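Long-range contacts in putative isomerase (Sinorhizobium meliloti, PDB 2PPG), which is of unknown function but belongs to the enolase superfamily, in which an N-terminal alpha+beta domain is joined to a TIM-barrel-like domain: residues I10-P18 with E383-H391; W178-F186 with M361-V369. All coordinates share one frame; numbering follows the deposited sequence.

In the fold
Contacts 1 and 2 lie in different domains of the chain. Along the sequence the order is 10-18, 178-186, 361-369, 383-391, so that contact 2 falls wholly within the span that contact 1 closes. Contact 1 belongs to the N-terminal domain, where the last residues add strand 389-390 to the antiparallel sheet of strands 66-72, 52-61 and 7-17. Contact 2 belongs to the barrel domain and brings the hairpin 362-364/367-369 against the loop ahead of barrel strand 185-189. The centres lie 29 Å apart and the nearest atoms about 12 Å apart, without touching. The chain, having completed barrel and hairpin, returns to the N-terminal sheet, which is thus built from both ends of the modelled chain.

Contact 1: I10-P18 with E383-H391; sequences IESFTLTLP and EAQGLLKKH
Glu11 opens the contact at its charged end: its OE2 meets Lys390 NZ at 3.5 Å, a rather long salt bridge, while OE1 has long, weak ion pairs with Arg58 and Lys9. Ser12 contributes its backbone, its O accepting the N-H of His391 at 3.0 Å in an almost straight bond (175°). The hydroxyl of Ser12 and ND1 of the His391 ring both bind the carboxylate of Asp85 on helix 77-92, which ties the last modelled residue to that helix. Phe13 pairs with Lys390 in a non-hydrogen-bonded position. With CG anti to its carbonyl carbon (chi1 -47°), the ring lies beside Lys390, CD1 coming 3.6 Å from Lys390 CA, and Phe13 CB packs on CG of Leu388. Thr14 and Lys389 form the hydrogen-bonded pair, Thr14 N to Lys389 O at 2.9 Å and Lys389 N to Thr14 O at 3.0 Å. By this pairing the C-terminal residues become an antiparallel edge strand of the N-terminal domain's sheet, whose strand 7-17 is bonded to strand 52-61 on its other edge. At Leu15 the side chain turns to helix 382-387: CG anti to the backbone N (chi1 180°) takes CD1 to 3.7 Å from Leu387 CB, and CB rests against Leu388 CD1; the Leu388 side chain also touches Trp68 of strand 66-72. Past the bridges a water takes over, accepting from Thr16 N and donating to Leu387 O at 2.9 Å. Leu17 finishes with a looser apolar touch, CD1 to CD1 of Leu387.

Contact 2: W178-F186 with M361-V369; sequences WQAKGFSSF and MDCLNGEYV
A backbone methylene sits over the face of an aromatic ring: Gly366 CA is placed above Phe183, 3.6 Å from the ring centroid and 19° off its normal, a CH-pi contact. Gly366 N lies over the centre of the same face, 3.4 Å above the ring plane, while the Asn365-Gly366 peptide rises steeply away from the ring. Asn365 and Gly366, both with positive phi, join the two strands of a tight hairpin in a turn close to type I'. Facing them, Gly182 ends helix 168-180 in a Schellman motif, its own phi of 105° turning the chain toward Phe183. The two turns come within van der Waals range, Asn365 CA giving a CA-H...O contact of 3.4 Å to Lys181 O. One water links them further, donating to Lys181 O and accepting from Asn365 N, at 2.9 Å each. Cys363 SG meets the edge of the Phe183 ring, 4.0 Å from CE1, and lies over the centre of the Tyr368 ring. Phe345 meets Phe183 with its plane nearly parallel. Around this junction, strand 155-161 runs parallel to strand 185-189 and antiparallel to strand 367-369, and Ala158 is backbone-bonded to Gly366; the hairpin packs against the loop between helix 168-180 and barrel strand 185-189.

Contact 1: I10-P18 with E383-H391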
ATOM      1  N   ILE A  10      29.689 -40.271 -12.554  1.00 36.37           N
ATOM      2  CA  ILE A  10      28.560 -39.525 -13.084  1.00 32.42           C
ATOM      3  C   ILE A  10      28.639 -39.467 -14.596  1.00 31.45           C
ATOM      4  O   ILE A  10      29.575 -38.912 -15.133  1.00 34.18           O
ATOM      5  CB  ILE A  10      28.522 -38.099 -12.499  1.00 32.02           C
ATOM      6  CG1 ILE A  10      28.229 -38.161 -10.990  1.00 32.59           C
ATOM      7  CG2 ILE A  10      27.481 -37.251 -13.206  1.00 31.52           C
ATOM      8  CD1 ILE A  10      27.916 -36.830 -10.352  1.00 32.72           C
ATOM      9  N   GLU A  11      27.656 -40.048 -15.281  1.00 33.28           N
ATOM     10  CA  GLU A  11      27.603 -40.003 -16.741  1.00 33.17           C
ATOM     11  C   GLU A  11      26.304 -39.370 -17.253  1.00 33.31           C
ATOM     12  O   GLU A  11      25.240 -39.570 -16.655  1.00 32.60           O
ATOM     13  CB  GLU A  11      27.754 -41.408 -17.316  1.00 34.53           C
ATOM     14  CG  GLU A  11      29.070 -42.080 -16.980  1.00 41.56           C
ATOM     15  CD  GLU A  11      29.007 -43.596 -17.124  1.00 45.73           C
ATOM     16  OE1 GLU A  11      28.263 -44.253 -16.364  1.00 48.38           O
ATOM     17  OE2 GLU A  11      29.716 -44.135 -17.993  1.00 49.57           O
ATOM     18  N   SER A  12      26.410 -38.632 -18.365  1.00 30.41           N
ATOM     19  CA  SER A  12      25.284 -37.932 -19.010  1.00 31.50           C
ATOM     20  C   SER A  12      25.005 -38.473 -20.410  1.00 31.89           C
ATOM     21  O   SER A  12      25.935 -38.822 -21.141  1.00 29.24           O
ATOM     22  CB  SER A  12      25.593 -36.443 -19.149  1.00 32.85           C
ATOM     23  OG  SER A  12      25.948 -35.873 -17.904  1.00 39.03           O
ATOM     24  N   PHE A  13      23.725 -38.498 -20.791  1.00 32.13           N
ATOM     25  CA  PHE A  13      23.292 -39.122 -22.047  1.00 31.49           C
ATOM     26  C   PHE A  13      22.116 -38.401 -22.659  1.00 32.79           C
ATOM     27  O   PHE A  13      21.332 -37.754 -21.959  1.00 34.85           O
ATOM     28  CB  PHE A  13      22.799 -40.557 -21.829  1.00 30.97           C
ATOM     29  CG  PHE A  13      23.693 -41.406 -20.984  1.00 32.62           C
ATOM     30  CD1 PHE A  13      24.644 -42.236 -21.574  1.00 35.05           C
ATOM     31  CD2 PHE A  13      23.558 -41.421 -19.607  1.00 30.85           C
ATOM     32  CE1 PHE A  13      25.464 -43.045 -20.796  1.00 33.50           C
ATOM     33  CE2 PHE A  13      24.372 -42.218 -18.833  1.00 32.96           C
ATOM     34  CZ  PHE A  13      25.326 -43.036 -19.432  1.00 31.68           C
ATOM     35  N   THR A  14      21.959 -38.562 -23.967  1.00 29.59           N
ATOM     36  CA  THR A  14      20.725 -38.157 -24.603  1.00 26.81           C
ATOM     37  C   THR A  14      19.986 -39.396 -25.031  1.00 24.97           C
ATOM     38  O   THR A  14      20.593 -40.406 -25.347  1.00 24.67           O
ATOM     39  CB  THR A  14      20.968 -37.291 -25.834  1.00 30.08           C
ATOM     40  OG1 THR A  14      22.034 -37.856 -26.604  1.00 35.98           O
ATOM     41  CG2 THR A  14      21.321 -35.868 -25.430  1.00 28.30           C
ATOM     42  N   LEU A  15      18.668 -39.315 -25.015  1.00 26.18           N
ATOM     43  CA  LEU A  15      17.843 -40.331 -25.603  1.00 30.28           C
ATOM     44  C   LEU A  15      16.976 -39.623 -26.608  1.00 34.09           C
ATOM     45  O   LEU A  15      16.248 -38.691 -26.244  1.00 33.33           O
ATOM     46  CB  LEU A  15      16.976 -40.990 -24.538  1.00 32.99           C
ATOM     47  CG  LEU A  15      16.013 -42.100 -24.967  1.00 30.36           C
ATOM     48  CD1 LEU A  15      16.759 -43.183 -25.703  1.00 29.91           C
ATOM     49  CD2 LEU A  15      15.312 -42.684 -23.741  1.00 29.55           C
ATOM     50  N   THR A  16      17.062 -40.054 -27.868  1.00 38.26           N
ATOM     51  CA  THR A  16      16.342 -39.412 -28.970  1.00 40.77           C
ATOM     52  C   THR A  16      15.354 -40.361 -29.645  1.00 44.78           C
ATOM     53  O   THR A  16      15.767 -41.280 -30.340  1.00 47.55           O
ATOM     54  CB  THR A  16      17.329 -38.912 -30.044  1.00 40.78           C
ATOM     55  OG1 THR A  16      18.273 -38.013 -29.452  1.00 42.03           O
ATOM     56  CG2 THR A  16      16.592 -38.202 -31.182  1.00 40.76           C
ATOM     57  N   LEU A  17      14.058 -40.147 -29.461  1.00 45.41           N
ATOM     58  CA  LEU A  17      13.079 -40.985 -30.150  1.00 48.86           C
ATOM     59  C   LEU A  17      12.355 -40.228 -31.241  1.00 50.77           C
ATOM     60  O   LEU A  17      11.912 -39.103 -31.010  1.00 53.19           O
ATOM     61  CB  LEU A  17      12.048 -41.570 -29.181  1.00 51.28           C
ATOM     62  CG  LEU A  17      12.475 -42.748 -28.303  1.00 53.73           C
ATOM     63  CD1 LEU A  17      13.622 -43.558 -28.937  1.00 53.66           C
ATOM     64  CD2 LEU A  17      12.857 -42.250 -26.922  1.00 55.46           C
ATOM     65  N   PRO A  18      12.198 -40.857 -32.425  1.00 51.15           N
ATOM     66  CA  PRO A  18      11.487 -40.215 -33.527  1.00 52.67           C
ATOM     67  C   PRO A  18       9.978 -40.179 -33.284  1.00 54.85           C
ATOM     68  O   PRO A  18       9.438 -41.053 -32.603  1.00 51.20           O
ATOM     69  CB  PRO A  18      11.828 -41.097 -34.734  1.00 51.04           C
ATOM     70  CG  PRO A  18      12.102 -42.433 -34.161  1.00 51.75           C
ATOM     71  CD  PRO A  18      12.663 -42.212 -32.777  1.00 51.40           C
ATOM     72  N   GLU A 383      16.676 -52.154 -22.964  0.50 39.70           N
ATOM     73  CA  GLU A 383      16.514 -51.678 -24.332  0.50 40.65           C
ATOM     74  C   GLU A 383      16.676 -50.155 -24.458  0.50 42.64           C
ATOM     75  O   GLU A 383      17.274 -49.667 -25.419  0.50 43.96           O
ATOM     76  CB  GLU A 383      15.183 -52.159 -24.937  0.50 39.55           C
ATOM     77  CG  GLU A 383      13.919 -51.796 -24.156  0.50 38.89           C
ATOM     78  CD  GLU A 383      13.452 -52.890 -23.194  0.50 38.55           C
ATOM     79  OE1 GLU A 383      12.221 -53.078 -23.086  0.50 36.93           O
ATOM     80  OE2 GLU A 383      14.300 -53.547 -22.544  0.50 35.55           O
ATOM     81  N   ALA A 384      16.153 -49.409 -23.489  1.00 41.88           N
ATOM     82  CA  ALA A 384      16.338 -47.964 -23.456  1.00 40.39           C
ATOM     83  C   ALA A 384      17.796 -47.602 -23.205  1.00 39.54           C
ATOM     84  O   ALA A 384      18.304 -46.667 -23.807  1.00 40.89           O
ATOM     85  CB  ALA A 384      15.430 -47.320 -22.432  1.00 41.49           C
ATOM     86  N   GLN A 385      18.481 -48.360 -22.351  1.00 38.76           N
ATOM     87  CA  GLN A 385      19.915 -48.129 -22.123  1.00 38.49           C
ATOM     88  C   GLN A 385      20.788 -48.396 -23.346  1.00 38.97           C
ATOM     89  O   GLN A 385      21.871 -47.841 -23.467  1.00 39.46           O
ATOM     90  CB  GLN A 385      20.424 -48.912 -20.918  1.00 37.36           C
ATOM     91  CG  GLN A 385      19.878 -48.372 -19.632  1.00 40.30           C
ATOM     92  CD  GLN A 385      20.015 -49.328 -18.477  1.00 41.81           C
ATOM     93  OE1 GLN A 385      21.067 -49.922 -18.266  1.00 44.38           O
ATOM     94  NE2 GLN A 385      18.946 -49.471 -17.707  1.00 40.46           N
ATOM     95  N   GLY A 386      20.308 -49.234 -24.259  1.00 42.29           N
ATOM     96  CA  GLY A 386      21.029 -49.504 -25.501  1.00 39.94           C
ATOM     97  C   GLY A 386      20.954 -48.345 -26.477  1.00 38.31           C
ATOM     98  O   GLY A 386      21.827 -48.198 -27.321  1.00 39.17           O
ATOM     99  N   LEU A 387      19.911 -47.523 -26.350  1.00 37.84           N
ATOM    100  CA  LEU A 387      19.686 -46.378 -27.244  1.00 36.48           C
ATOM    101  C   LEU A 387      20.343 -45.086 -26.725  1.00 37.10           C
ATOM    102  O   LEU A 387      20.417 -44.072 -27.428  1.00 36.13           O
ATOM    103  CB  LEU A 387      18.184 -46.154 -27.466  1.00 33.16           C
ATOM    104  CG  LEU A 387      17.318 -47.297 -28.042  1.00 34.83           C
ATOM    105  CD1 LEU A 387      15.827 -47.032 -27.834  1.00 31.40           C
ATOM    106  CD2 LEU A 387      17.595 -47.561 -29.525  1.00 30.73           C
ATOM    107  N   LEU A 388      20.821 -45.133 -25.488  1.00 36.20           N
ATOM    108  CA  LEU A 388      21.437 -43.976 -24.856  1.00 35.22           C
ATOM    109  C   LEU A 388      22.721 -43.566 -25.553  1.00 34.94           C
ATOM    110  O   LEU A 388      23.593 -44.393 -25.778  1.00 38.99           O
ATOM    111  CB  LEU A 388      21.718 -44.279 -23.384  1.00 36.39           C
ATOM    112  CG  LEU A 388      20.769 -43.709 -22.317  1.00 37.00           C
ATOM    113  CD1 LEU A 388      19.422 -43.201 -22.864  1.00 35.21           C
ATOM    114  CD2 LEU A 388      20.573 -44.711 -21.208  1.00 33.66           C
ATOM    115  N   LYS A 389      22.835 -42.291 -25.904  1.00 32.97           N
ATOM    116  CA  LYS A 389      24.063 -41.798 -26.499  1.00 35.08           C
ATOM    117  C   LYS A 389      24.794 -40.955 -25.467  1.00 34.41           C
ATOM    118  O   LYS A 389      24.319 -39.898 -25.060  1.00 35.34           O
ATOM    119  CB  LYS A 389      23.794 -40.985 -27.779  1.00 40.01           C
ATOM    120  CG  LYS A 389      22.930 -41.677 -28.843  1.00 42.35           C
ATOM    121  CD  LYS A 389      23.727 -42.639 -29.739  1.00 45.65           C
ATOM    122  CE  LYS A 389      22.856 -43.207 -30.879  1.00 44.93           C
ATOM    123  NZ  LYS A 389      22.091 -44.435 -30.477  1.00 44.89           N
ATOM    124  N   LYS A 390      25.944 -41.444 -25.038  1.00 34.18           N
ATOM    125  CA  LYS A 390      26.760 -40.757 -24.066  1.00 36.66           C
ATOM    126  C   LYS A 390      27.346 -39.462 -24.621  1.00 39.30           C
ATOM    127  O   LYS A 390      27.688 -39.365 -25.797  1.00 39.40           O
ATOM    128  CB  LYS A 390      27.876 -41.683 -23.575  1.00 37.52           C
ATOM    129  CG  LYS A 390      29.005 -40.977 -22.848  1.00 42.42           C
ATOM    130  CD  LYS A 390      29.633 -41.845 -21.763  1.00 44.96           C
ATOM    131  CE  LYS A 390      30.705 -41.065 -20.997  1.00 47.23           C
ATOM    132  NZ  LYS A 390      31.517 -41.971 -20.135  1.00 50.93           N
ATOM    133  N   HIS A 391      27.431 -38.460 -23.760  1.00 41.69           N
ATOM    134  CA  HIS A 391      28.206 -37.271 -24.043  1.00 44.64           C
ATOM    135  C   HIS A 391      29.688 -37.544 -23.766  1.00 44.96           C
ATOM    136  O   HIS A 391      30.495 -37.612 -24.689  1.00 44.47           O
ATOM    137  CB  HIS A 391      27.720 -36.138 -23.153  1.00 42.37           C
ATOM    138  CG  HIS A 391      28.380 -34.829 -23.426  1.00 41.42           C
ATOM    139  ND1 HIS A 391      29.117 -34.157 -22.475  1.00 41.56           N
ATOM    140  CD2 HIS A 391      28.407 -34.059 -24.541  1.00 40.79           C
ATOM    141  CE1 HIS A 391      29.566 -33.026 -22.991  1.00 43.43           C
ATOM    142  NE2 HIS A 391      29.152 -32.943 -24.244  1.00 41.35           N
TER
HETATM  143  O   HOH W   1      19.400 -41.556 -28.380  1.00 34.79           O

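Contact 2: W178-F186 with M361-V369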
ATOM      1  N   TRP A 178     -10.868 -40.934 -24.243  1.00 38.84           N
ATOM      2  CA  TRP A 178     -10.178 -40.982 -22.960  1.00 37.12           C
ATOM      3  C   TRP A 178     -11.146 -40.856 -21.800  1.00 37.34           C
ATOM      4  O   TRP A 178     -10.863 -41.322 -20.698  1.00 38.67           O
ATOM      5  CB  TRP A 178      -9.111 -39.901 -22.892  1.00 33.84           C
ATOM      6  CG  TRP A 178      -7.917 -40.285 -23.661  1.00 31.73           C
ATOM      7  CD1 TRP A 178      -7.552 -39.829 -24.889  1.00 33.79           C
ATOM      8  CD2 TRP A 178      -6.928 -41.245 -23.277  1.00 28.43           C
ATOM      9  NE1 TRP A 178      -6.385 -40.438 -25.292  1.00 30.88           N
ATOM     10  CE2 TRP A 178      -5.985 -41.310 -24.316  1.00 29.21           C
ATOM     11  CE3 TRP A 178      -6.757 -42.059 -22.156  1.00 29.41           C
ATOM     12  CZ2 TRP A 178      -4.879 -42.156 -24.271  1.00 33.46           C
ATOM     13  CZ3 TRP A 178      -5.653 -42.894 -22.105  1.00 32.66           C
ATOM     14  CH2 TRP A 178      -4.727 -42.936 -23.155  1.00 34.11           C
ATOM     15  N   GLN A 179     -12.299 -40.246 -22.050  1.00 37.04           N
ATOM     16  CA  GLN A 179     -13.334 -40.176 -21.030  1.00 39.39           C
ATOM     17  C   GLN A 179     -13.835 -41.586 -20.731  1.00 41.99           C
ATOM     18  O   GLN A 179     -13.999 -41.964 -19.572  1.00 44.23           O
ATOM     19  CB  GLN A 179     -14.487 -39.262 -21.473  1.00 38.70           C
ATOM     20  CG  GLN A 179     -15.611 -39.118 -20.445  1.00 36.78           C
ATOM     21  CD  GLN A 179     -16.719 -38.178 -20.905  1.00 39.73           C
ATOM     22  OE1 GLN A 179     -17.119 -38.191 -22.067  1.00 40.56           O
ATOM     23  NE2 GLN A 179     -17.221 -37.360 -19.989  1.00 41.46           N
ATOM     24  N   ALA A 180     -14.061 -42.362 -21.787  1.00 41.32           N
ATOM     25  CA  ALA A 180     -14.531 -43.735 -21.647  1.00 45.30           C
ATOM     26  C   ALA A 180     -13.487 -44.620 -20.952  1.00 48.49           C
ATOM     27  O   ALA A 180     -13.833 -45.615 -20.306  1.00 49.38           O
ATOM     28  CB  ALA A 180     -14.904 -44.310 -23.011  1.00 44.78           C
ATOM     29  N   LYS A 181     -12.214 -44.247 -21.079  1.00 45.61           N
ATOM     30  CA  LYS A 181     -11.140 -44.951 -20.391  1.00 44.45           C
ATOM     31  C   LYS A 181     -10.991 -44.564 -18.909  1.00 43.33           C
ATOM     32  O   LYS A 181     -10.098 -45.062 -18.225  1.00 45.94           O
ATOM     33  CB  LYS A 181      -9.816 -44.774 -21.133  1.00 44.06           C
ATOM     34  CG  LYS A 181      -9.641 -45.704 -22.319  1.00 45.34           C
ATOM     35  CD  LYS A 181      -8.649 -45.122 -23.313  1.00 47.46           C
ATOM     36  CE  LYS A 181      -8.246 -46.136 -24.359  1.00 51.44           C
ATOM     37  NZ  LYS A 181      -7.320 -45.529 -25.351  1.00 54.24           N
ATOM     38  N   GLY A 182     -11.862 -43.688 -18.414  1.00 41.03           N
ATOM     39  CA  GLY A 182     -11.906 -43.367 -16.985  1.00 38.64           C
ATOM     40  C   GLY A 182     -11.333 -42.022 -16.554  1.00 38.09           C
ATOM     41  O   GLY A 182     -11.115 -41.788 -15.361  1.00 38.36           O
ATOM     42  N   PHE A 183     -11.083 -41.135 -17.511  1.00 36.51           N
ATOM     43  CA  PHE A 183     -10.568 -39.811 -17.192  1.00 37.94           C
ATOM     44  C   PHE A 183     -11.691 -38.784 -17.207  1.00 39.78           C
ATOM     45  O   PHE A 183     -12.592 -38.860 -18.046  1.00 44.55           O
ATOM     46  CB  PHE A 183      -9.468 -39.422 -18.172  1.00 38.66           C
ATOM     47  CG  PHE A 183      -8.233 -40.271 -18.064  1.00 40.73           C
ATOM     48  CD1 PHE A 183      -7.096 -39.786 -17.434  1.00 41.12           C
ATOM     49  CD2 PHE A 183      -8.203 -41.554 -18.593  1.00 41.30           C
ATOM     50  CE1 PHE A 183      -5.944 -40.566 -17.326  1.00 40.28           C
ATOM     51  CE2 PHE A 183      -7.054 -42.339 -18.495  1.00 44.10           C
ATOM     52  CZ  PHE A 183      -5.922 -41.841 -17.852  1.00 40.58           C
ATOM     53  N   SER A 184     -11.651 -37.827 -16.284  1.00 36.79           N
ATOM     54  CA  SER A 184     -12.703 -36.807 -16.219  1.00 35.71           C
ATOM     55  C   SER A 184     -12.174 -35.379 -16.039  1.00 34.64           C
ATOM     56  O   SER A 184     -12.888 -34.499 -15.557  1.00 32.03           O
ATOM     57  CB  SER A 184     -13.684 -37.150 -15.110  1.00 37.06           C
ATOM     58  OG  SER A 184     -12.964 -37.543 -13.953  1.00 44.67           O
ATOM     59  N   SER A 185     -10.917 -35.163 -16.425  1.00 33.90           N
ATOM     60  CA  SER A 185     -10.305 -33.834 -16.396  1.00 32.15           C
ATOM     61  C   SER A 185      -9.509 -33.671 -17.675  1.00 32.62           C
ATOM     62  O   SER A 185      -8.869 -34.621 -18.137  1.00 33.07           O
ATOM     63  CB  SER A 185      -9.395 -33.664 -15.185  1.00 30.80           C
ATOM     64  OG  SER A 185     -10.136 -33.592 -13.990  1.00 32.83           O
ATOM     65  N   PHE A 186      -9.565 -32.478 -18.258  1.00 28.36           N
ATOM     66  CA  PHE A 186      -9.011 -32.258 -19.590  1.00 26.82           C
ATOM     67  C   PHE A 186      -8.360 -30.894 -19.692  1.00 26.71           C
ATOM     68  O   PHE A 186      -8.757 -29.958 -19.000  1.00 27.62           O
ATOM     69  CB  PHE A 186     -10.122 -32.425 -20.650  1.00 28.17           C
ATOM     70  CG  PHE A 186     -10.766 -33.785 -20.615  1.00 28.73           C
ATOM     71  CD1 PHE A 186     -10.289 -34.814 -21.413  1.00 31.84           C
ATOM     72  CD2 PHE A 186     -11.796 -34.057 -19.723  1.00 27.96           C
ATOM     73  CE1 PHE A 186     -10.846 -36.089 -21.328  1.00 32.49           C
ATOM     74  CE2 PHE A 186     -12.352 -35.318 -19.635  1.00 26.89           C
ATOM     75  CZ  PHE A 186     -11.875 -36.337 -20.433  1.00 26.98           C
HETATM   76  N   MSE A 361       5.195 -47.934 -12.150  1.00 32.32           N
HETATM   77  CA  MSE A 361       4.487 -46.714 -12.465  1.00 38.16           C
HETATM   78  C   MSE A 361       3.455 -47.026 -13.544  1.00 37.24           C
HETATM   79  O   MSE A 361       3.729 -47.772 -14.481  1.00 39.38           O
HETATM   80  CB  MSE A 361       5.450 -45.645 -12.961  1.00 40.33           C
HETATM   81  CG  MSE A 361       4.760 -44.383 -13.443  1.00 43.71           C
HETATM   82 SE   MSE A 361       5.987 -42.909 -13.838  1.00 48.96          SE
HETATM   83  CE  MSE A 361       6.844 -43.618 -15.439  1.00 46.81           C
ATOM     84  N   ASP A 362       2.258 -46.476 -13.396  1.00 35.83           N
ATOM     85  CA  ASP A 362       1.226 -46.639 -14.400  1.00 35.72           C
ATOM     86  C   ASP A 362       0.350 -45.405 -14.363  1.00 37.31           C
ATOM     87  O   ASP A 362       0.401 -44.612 -13.418  1.00 39.59           O
ATOM     88  CB  ASP A 362       0.385 -47.890 -14.111  1.00 35.12           C
ATOM     89  CG  ASP A 362      -0.343 -48.426 -15.357  1.00 36.95           C
ATOM     90  OD1 ASP A 362      -0.479 -47.698 -16.356  1.00 36.33           O
ATOM     91  OD2 ASP A 362      -0.796 -49.585 -15.333  1.00 37.24           O
ATOM     92  N   CYS A 363      -0.439 -45.228 -15.406  1.00 37.32           N
ATOM     93  CA  CYS A 363      -1.524 -44.277 -15.352  1.00 38.02           C
ATOM     94  C   CYS A 363      -2.723 -44.881 -16.060  1.00 36.10           C
ATOM     95  O   CYS A 363      -2.677 -45.118 -17.264  1.00 33.80           O
ATOM     96  CB  CYS A 363      -1.123 -42.963 -15.996  1.00 38.20           C
ATOM     97  SG  CYS A 363      -2.416 -41.743 -15.859  1.00 37.64           S
ATOM     98  N   LEU A 364      -3.785 -45.148 -15.306  1.00 33.48           N
ATOM     99  CA  LEU A 364      -4.961 -45.800 -15.851  1.00 33.52           C
ATOM    100  C   LEU A 364      -6.219 -45.373 -15.082  1.00 35.31           C
ATOM    101  O   LEU A 364      -6.147 -45.031 -13.904  1.00 34.35           O
ATOM    102  CB  LEU A 364      -4.769 -47.324 -15.802  1.00 36.90           C
ATOM    103  CG  LEU A 364      -5.129 -48.043 -14.486  1.00 40.68           C
ATOM    104  CD1 LEU A 364      -5.096 -49.580 -14.621  1.00 39.19           C
ATOM    105  CD2 LEU A 364      -4.296 -47.574 -13.293  1.00 36.24           C
ATOM    106  N   ASN A 365      -7.370 -45.389 -15.749  1.00 38.82           N
ATOM    107  CA  ASN A 365      -8.641 -44.970 -15.123  1.00 41.15           C
ATOM    108  C   ASN A 365      -8.581 -43.615 -14.397  1.00 40.14           C
ATOM    109  O   ASN A 365      -9.089 -43.474 -13.278  1.00 36.29           O
ATOM    110  CB  ASN A 365      -9.191 -46.051 -14.175  1.00 41.72           C
ATOM    111  CG  ASN A 365      -9.670 -47.295 -14.910  1.00 46.07           C
ATOM    112  OD1 ASN A 365     -10.654 -47.256 -15.660  1.00 49.20           O
ATOM    113  ND2 ASN A 365      -8.980 -48.414 -14.691  1.00 46.79           N
ATOM    114  N   GLY A 366      -7.969 -42.626 -15.043  1.00 37.78           N
ATOM    115  CA  GLY A 366      -7.885 -41.283 -14.487  1.00 38.00           C
ATOM    116  C   GLY A 366      -7.030 -41.179 -13.241  1.00 39.99           C
ATOM    117  O   GLY A 366      -7.286 -40.337 -12.382  1.00 43.90           O
ATOM    118  N   GLU A 367      -6.009 -42.030 -13.140  1.00 37.88           N
ATOM    119  CA  GLU A 367      -5.137 -42.051 -11.979  1.00 35.83           C
ATOM    120  C   GLU A 367      -3.715 -42.524 -12.288  1.00 36.44           C
ATOM    121  O   GLU A 367      -3.504 -43.587 -12.877  1.00 35.53           O
ATOM    122  CB  GLU A 367      -5.704 -42.993 -10.932  1.00 39.36           C
ATOM    123  CG  GLU A 367      -6.689 -42.405  -9.982  1.00 42.56           C
ATOM    124  CD  GLU A 367      -7.050 -43.386  -8.890  1.00 46.94           C
ATOM    125  OE1 GLU A 367      -6.873 -44.615  -9.094  1.00 43.56           O
ATOM    126  OE2 GLU A 367      -7.503 -42.926  -7.819  1.00 51.71           O
ATOM    127  N   TYR A 368      -2.738 -41.741 -11.852  1.00 35.40           N
ATOM    128  CA  TYR A 368      -1.361 -42.195 -11.807  1.00 30.81           C
ATOM    129  C   TYR A 368      -1.183 -43.195 -10.658  1.00 30.44           C
ATOM    130  O   TYR A 368      -1.553 -42.928  -9.511  1.00 30.47           O
ATOM    131  CB  TYR A 368      -0.441 -41.013 -11.565  1.00 31.31           C
ATOM    132  CG  TYR A 368      -0.028 -40.240 -12.789  1.00 33.23           C
ATOM    133  CD1 TYR A 368       0.973 -40.722 -13.637  1.00 33.66           C
ATOM    134  CD2 TYR A 368      -0.601 -39.010 -13.083  1.00 31.64           C
ATOM    135  CE1 TYR A 368       1.371 -40.008 -14.755  1.00 30.20           C
ATOM    136  CE2 TYR A 368      -0.202 -38.281 -14.197  1.00 31.10           C
ATOM    137  CZ  TYR A 368       0.792 -38.783 -15.024  1.00 30.67           C
ATOM    138  OH  TYR A 368       1.200 -38.067 -16.131  1.00 31.86           O
ATOM    139  N   VAL A 369      -0.637 -44.363 -10.957  1.00 26.98           N
ATOM    140  CA  VAL A 369      -0.273 -45.266  -9.891  1.00 25.83           C
ATOM    141  C   VAL A 369       1.158 -44.897  -9.496  1.00 28.21           C
ATOM    142  O   VAL A 369       2.057 -44.887 -10.337  1.00 24.20           O
ATOM    143  CB  VAL A 369      -0.383 -46.728 -10.340  1.00 29.01           C
ATOM    144  CG1 VAL A 369       0.189 -47.664  -9.275  1.00 26.57           C
ATOM    145  CG2 VAL A 369      -1.853 -47.086 -10.689  1.00 23.46           C
TER
HETATM  146  O   HOH W   2      -7.464 -46.206 -18.582  1.00 27.96           O